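Local coordinates for protein anthranilate synthase component I (Streptococcus pneumoniae serotype 4, PDB 5KCK) that has the mixed alpha/beta fold of the anthranilate synthase family, built on large antiparallel sheets with helices packed against them, at residues Gly57-Tyr60 / Val65-Arg68; Leu59-Gln64 / Leu71-Glu76. All coordinates share one frame; numbering follows the deposited sequence.

Contact 1 (Gly57-Tyr60 / Val65-Arg68); sequences GVLY and VIDR
Leu59 and Ile66 form the tight half of this contact. Leu59 reaches across with its CD2 methyl, which sits 3.5 Å from CG2 of Ile66, the two branched chains passing at a slant. With CG of Leu59 anti to its own backbone N (chi1 179°) and the second torsion turning CD2 toward the partner, the same CD2 also comes to 3.4 Å from the carbonyl O of Arg68. Ile66 meets it with the branch that lies anti to its backbone N, while its longer arm, CG1, lies anti to the carbonyl carbon, beside the backbone N. Phe73 and Pro70 of helix 70-78 and Phe54 and Ile52 of strand 50-55 also touch Leu59, which is buried.

The backbone is joined once directly and once through water. Ile66 N donates to Leu59 O at 2.8 Å, nearly straight (N-H...O 166°). A CA-H...O approach from Val65 CA, 3.4 Å from Leu59 O, adds a second, weaker touch to that oxygen. This is a beta hairpin of strands 58-61 and 64-66, with the latter forming one edge of the large antiparallel sheet within this chain. Toward Gly57 the strands part, and a water bridges them: it accepts from Leu59 N at 2.8 Å and donates to Ile66 O at 2.6 Å.

The other face is looser and more open to solvent. There Tyr60 and Val65 make a non-hydrogen-bonded pair, and the CG2 methyl of Val65 comes obliquely to the ring, 3.8 Å from Tyr60 CE2. That methyl also lies 4.0 Å from Val58 CG1. Past Ile66 the chain bends in an inverse gamma turn centred on Asp67, and the guanidinium of Arg68 leads away to a salt bridge with Glu76.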
loop_
_atom_site.group_PDB
_atom_site.type_symbol
_atom_site.label_atom_id
_atom_site.label_comp_id
_atom_site.label_asym_id
_atom_site.label_seq_id
_atom_site.Cartn_x
_atom_site.Cartn_y
_atom_site.Cartn_z
ATOM N N GLY A 57 -24.499 35.462 -5.485
ATOM C CA GLY A 57 -25.679 35.249 -6.300
ATOM C C GLY A 57 -25.469 35.282 -7.799
ATOM O O GLY A 57 -26.456 35.339 -8.536
ATOM N N VAL A 58 -24.222 35.231 -8.278
ATOM C CA VAL A 58 -23.907 35.387 -9.693
ATOM C C VAL A 58 -23.039 34.218 -10.155
ATOM O O VAL A 58 -22.134 33.782 -9.436
ATOM C CB VAL A 58 -23.206 36.737 -9.957
ATOM C CG1 VAL A 58 -22.805 36.863 -11.409
ATOM C CG2 VAL A 58 -24.116 37.901 -9.549
ATOM N N LEU A 59 -23.317 33.715 -11.358
ATOM C CA LEU A 59 -22.594 32.590 -11.944
ATOM C C LEU A 59 -21.565 33.100 -12.950
ATOM O O LEU A 59 -21.904 33.877 -13.850
ATOM C CB LEU A 59 -23.570 31.625 -12.623
ATOM C CG LEU A 59 -22.995 30.387 -13.319
ATOM C CD1 LEU A 59 -22.233 29.462 -12.347
ATOM C CD2 LEU A 59 -24.117 29.627 -14.024
ATOM N N TYR A 60 -20.317 32.650 -12.808
ATOM C CA TYR A 60 -19.223 33.080 -13.671
ATOM C C TYR A 60 -18.565 31.890 -14.348
ATOM O O TYR A 60 -18.392 30.832 -13.736
ATOM C CB TYR A 60 -18.146 33.835 -12.895
ATOM C CG TYR A 60 -18.620 35.076 -12.195
ATOM C CD1 TYR A 60 -19.098 35.014 -10.891
ATOM C CD2 TYR A 60 -18.577 36.319 -12.827
ATOM C CE1 TYR A 60 -19.527 36.145 -10.229
ATOM C CE2 TYR A 60 -19.001 37.467 -12.170
ATOM C CZ TYR A 60 -19.473 37.368 -10.871
ATOM O OH TYR A 60 -19.909 38.480 -10.206
ATOM N N VAL A 65 -20.248 36.534 -16.890
ATOM C CA VAL A 65 -21.515 36.265 -16.222
ATOM C C VAL A 65 -22.348 35.325 -17.082
ATOM O O VAL A 65 -22.498 35.533 -18.294
ATOM C CB VAL A 65 -22.260 37.584 -15.954
ATOM C CG1 VAL A 65 -23.703 37.325 -15.565
ATOM C CG2 VAL A 65 -21.554 38.399 -14.876
ATOM N N ILE A 66 -22.896 34.283 -16.460
ATOM C CA ILE A 66 -23.772 33.330 -17.131
ATOM C C ILE A 66 -25.133 33.381 -16.446
ATOM O O ILE A 66 -25.219 33.257 -15.218
ATOM C CB ILE A 66 -23.192 31.901 -17.114
ATOM C CG1 ILE A 66 -22.204 31.695 -18.264
ATOM C CG2 ILE A 66 -24.285 30.887 -17.314
ATOM C CD1 ILE A 66 -20.913 32.394 -18.116
ATOM N N ASP A 67 -26.192 33.566 -17.237
ATOM C CA ASP A 67 -27.548 33.684 -16.690
ATOM C C ASP A 67 -28.233 32.313 -16.656
ATOM O O ASP A 67 -29.209 32.044 -17.363
ATOM C CB ASP A 67 -28.354 34.691 -17.499
ATOM C CG ASP A 67 -29.707 34.972 -16.886
ATOM O OD1 ASP A 67 -29.790 35.029 -15.638
ATOM O OD2 ASP A 67 -30.687 35.127 -17.647
ATOM N N ARG A 68 -27.706 31.438 -15.793
ATOM C CA ARG A 68 -28.180 30.062 -15.680
ATOM C C ARG A 68 -28.135 29.620 -14.228
ATOM O O ARG A 68 -27.393 30.178 -13.414
ATOM C CB ARG A 68 -27.333 29.087 -16.514
ATOM C CG ARG A 68 -27.398 29.300 -18.025
ATOM C CD ARG A 68 -28.720 28.812 -18.625
ATOM N NE ARG A 68 -28.928 27.386 -18.387
ATOM C CZ ARG A 68 -28.273 26.413 -19.014
ATOM N NH1 ARG A 68 -27.351 26.702 -19.918
ATOM N NH2 ARG A 68 -28.531 25.142 -18.728
HETATM O O HOH W 1 -25.324 34.636 -13.030
#

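Contact 2 (Leu59-Gln64 / Leu71-Glu76); sequences LYQNGQ and LDFLYE
Gln61, whose side chain meets the ring of Phe73, has its backbone N bonded to Gln64 O at 2.8 Å, the shortest polar bond here. The return bond, Gln64 N to Gln61 O at 2.9 Å, makes the pair reciprocal and fixes the backbone from which the side chain starts. From there Gln61 extends fully, CG anti to its backbone N (chi1 -177°) and the chain straight beyond it, so that the amide arrives at the rim of Phe73. OE1 stands 3.5 Å from Phe73 CZ, at the edge and near the ring plane, and the amide is turned 88° from the ring. An oxygen facing ring hydrogens in this way is probably mildly favourable electrostatically.

The bonded pair closes a type I' turn, the tight two-residue connection of a beta hairpin, with Asn62 and Gly63 at its corner; the side chain of Asn62 is tied back to Glu51 N. Helix 70-78 follows the hairpin in the chain and lies against the hairpin face that carries Leu59, Gln61 and Ile66, and Phe73 projects from the helix onto them.

Phe73 has CG anti to its backbone N (chi1 -174°), which aims the ring from the helix at the strands. Near its root the CD2 methyl of Leu59 lies 3.7 Å from Phe73 CB and 3.9 Å from Phe73 CD2, approaching the ring at a slant. Arg68 also touches this side chain. Elsewhere on the helix, Leu71 packs on Met355 and Leu358 of helix 354-361, and Leu74 on Ile52 of strand 50-55.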
loop_
_atom_site.group_PDB
_atom_site.type_symbol
_atom_site.label_atom_id
_atom_site.label_comp_id
_atom_site.label_asym_id
_atom_site.label_seq_id
_atom_site.Cartn_x
_atom_site.Cartn_y
_atom_site.Cartn_z
ATOM N N LEU A 59 -23.317 33.715 -11.358
ATOM C CA LEU A 59 -22.594 32.590 -11.944
ATOM C C LEU A 59 -21.565 33.100 -12.950
ATOM O O LEU A 59 -21.904 33.877 -13.850
ATOM C CB LEU A 59 -23.570 31.625 -12.623
ATOM C CG LEU A 59 -22.995 30.387 -13.319
ATOM C CD1 LEU A 59 -22.233 29.462 -12.347
ATOM C CD2 LEU A 59 -24.117 29.627 -14.024
ATOM N N TYR A 60 -20.317 32.650 -12.808
ATOM C CA TYR A 60 -19.223 33.080 -13.671
ATOM C C TYR A 60 -18.565 31.890 -14.348
ATOM O O TYR A 60 -18.392 30.832 -13.736
ATOM C CB TYR A 60 -18.146 33.835 -12.895
ATOM C CG TYR A 60 -18.620 35.076 -12.195
ATOM C CD1 TYR A 60 -19.098 35.014 -10.891
ATOM C CD2 TYR A 60 -18.577 36.319 -12.827
ATOM C CE1 TYR A 60 -19.527 36.145 -10.229
ATOM C CE2 TYR A 60 -19.001 37.467 -12.170
ATOM C CZ TYR A 60 -19.473 37.368 -10.871
ATOM O OH TYR A 60 -19.909 38.480 -10.206
ATOM N N GLN A 61 -18.186 32.079 -15.612
ATOM C CA GLN A 61 -17.316 31.151 -16.326
ATOM C C GLN A 61 -16.162 31.953 -16.903
ATOM O O GLN A 61 -16.377 32.812 -17.764
ATOM C CB GLN A 61 -18.059 30.408 -17.441
ATOM C CG GLN A 61 -17.191 29.382 -18.160
ATOM C CD GLN A 61 -17.890 28.736 -19.344
ATOM O OE1 GLN A 61 -18.741 29.353 -19.985
ATOM N NE2 GLN A 61 -17.538 27.485 -19.637
ATOM N N ASN A 62 -14.944 31.664 -16.434
ATOM C CA ASN A 62 -13.755 32.445 -16.778
ATOM C C ASN A 62 -14.038 33.941 -16.700
ATOM O O ASN A 62 -13.681 34.698 -17.611
ATOM C CB ASN A 62 -13.247 32.082 -18.176
ATOM C CG ASN A 62 -12.493 30.768 -18.201
ATOM O OD1 ASN A 62 -12.558 29.979 -17.252
ATOM N ND2 ASN A 62 -11.778 30.518 -19.295
ATOM N N GLY A 63 -14.720 34.371 -15.642
ATOM C CA GLY A 63 -14.988 35.774 -15.436
ATOM C C GLY A 63 -16.229 36.312 -16.115
ATOM O O GLY A 63 -16.639 37.434 -15.801
ATOM N N GLN A 64 -16.848 35.561 -17.022
ATOM C CA GLN A 64 -18.032 36.044 -17.725
ATOM C C GLN A 64 -19.296 35.610 -16.995
ATOM O O GLN A 64 -19.407 34.469 -16.537
ATOM C CB GLN A 64 -18.065 35.535 -19.169
ATOM C CG GLN A 64 -16.750 35.675 -19.923
ATOM C CD GLN A 64 -16.873 35.301 -21.395
ATOM O OE1 GLN A 64 -16.488 34.205 -21.800
ATOM N NE2 GLN A 64 -17.417 36.212 -22.198
ATOM N N LEU A 71 -25.910 24.698 -10.971
ATOM C CA LEU A 71 -25.661 23.267 -11.096
ATOM C C LEU A 71 -26.052 22.750 -12.478
ATOM O O LEU A 71 -25.342 21.914 -13.048
ATOM C CB LEU A 71 -26.391 22.497 -9.991
ATOM C CG LEU A 71 -25.954 22.852 -8.567
ATOM C CD1 LEU A 71 -26.663 21.967 -7.544
ATOM C CD2 LEU A 71 -24.444 22.763 -8.421
ATOM N N ASP A 72 -27.165 23.235 -13.037
ATOM C CA ASP A 72 -27.515 22.854 -14.404
ATOM C C ASP A 72 -26.430 23.282 -15.383
ATOM O O ASP A 72 -26.067 22.520 -16.286
ATOM C CB ASP A 72 -28.862 23.460 -14.812
ATOM C CG ASP A 72 -30.025 22.889 -14.021
ATOM O OD1 ASP A 72 -29.826 21.894 -13.285
ATOM O OD2 ASP A 72 -31.143 23.433 -14.147
ATOM N N PHE A 73 -25.892 24.494 -15.216
ATOM C CA PHE A 73 -24.840 24.944 -16.119
ATOM C C PHE A 73 -23.576 24.113 -15.946
ATOM O O PHE A 73 -22.952 23.706 -16.932
ATOM C CB PHE A 73 -24.534 26.428 -15.895
ATOM C CG PHE A 73 -23.554 26.997 -16.893
ATOM C CD1 PHE A 73 -23.936 27.221 -18.210
ATOM C CD2 PHE A 73 -22.250 27.294 -16.515
ATOM C CE1 PHE A 73 -23.033 27.742 -19.138
ATOM C CE2 PHE A 73 -21.345 27.819 -17.430
ATOM C CZ PHE A 73 -21.734 28.043 -18.743
ATOM N N LEU A 74 -23.181 23.853 -14.699
ATOM C CA LEU A 74 -21.975 23.069 -14.473
ATOM C C LEU A 74 -22.067 21.714 -15.161
ATOM O O LEU A 74 -21.117 21.278 -15.824
ATOM C CB LEU A 74 -21.734 22.894 -12.978
ATOM C CG LEU A 74 -20.586 21.957 -12.615
ATOM C CD1 LEU A 74 -19.254 22.650 -12.837
ATOM C CD2 LEU A 74 -20.734 21.442 -11.178
ATOM N N TYR A 75 -23.212 21.040 -15.037
ATOM C CA TYR A 75 -23.344 19.730 -15.657
ATOM C C TYR A 75 -23.295 19.836 -17.171
ATOM O O TYR A 75 -22.615 19.047 -17.835
ATOM C CB TYR A 75 -24.643 19.059 -15.224
ATOM C CG TYR A 75 -24.693 17.608 -15.636
ATOM C CD1 TYR A 75 -24.080 16.636 -14.861
ATOM C CD2 TYR A 75 -25.337 17.212 -16.810
ATOM C CE1 TYR A 75 -24.115 15.301 -15.233
ATOM C CE2 TYR A 75 -25.377 15.877 -17.196
ATOM C CZ TYR A 75 -24.759 14.926 -16.397
ATOM O OH TYR A 75 -24.778 13.599 -16.743
ATOM N N GLU A 76 -24.018 20.806 -17.728
ATOM C CA GLU A 76 -24.032 20.999 -19.171
ATOM C C GLU A 76 -22.628 21.233 -19.724
ATOM O O GLU A 76 -22.262 20.665 -20.759
ATOM C CB GLU A 76 -24.961 22.161 -19.505
ATOM C CG GLU A 76 -25.001 22.549 -20.954
ATOM C CD GLU A 76 -25.925 23.723 -21.181
ATOM O OE1 GLU A 76 -25.441 24.766 -21.674
ATOM O OE2 GLU A 76 -27.126 23.598 -20.837
#

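Overall arrangement
Contact 1 is a surface contact and contact 2 a buried one, their centres about 7 Å apart, and both draw on strand 58-61. Leu59 serves in each, the same CD2 methyl touching the partner strand and the helix. Contact 1 combines backbone bonding, direct and through water, with apolar packing between neighbouring strands of a single sheet. Contact 2 joins sheet to helix, and side chains alone do the work. The two also meet directly: Ile66 CG1 lies 3.7 Å from Phe73 CZ, and Ile66 CD1 lies 3.5 Å from Gln61 CB, packing the second strand of the hairpin against both partners of contact 2.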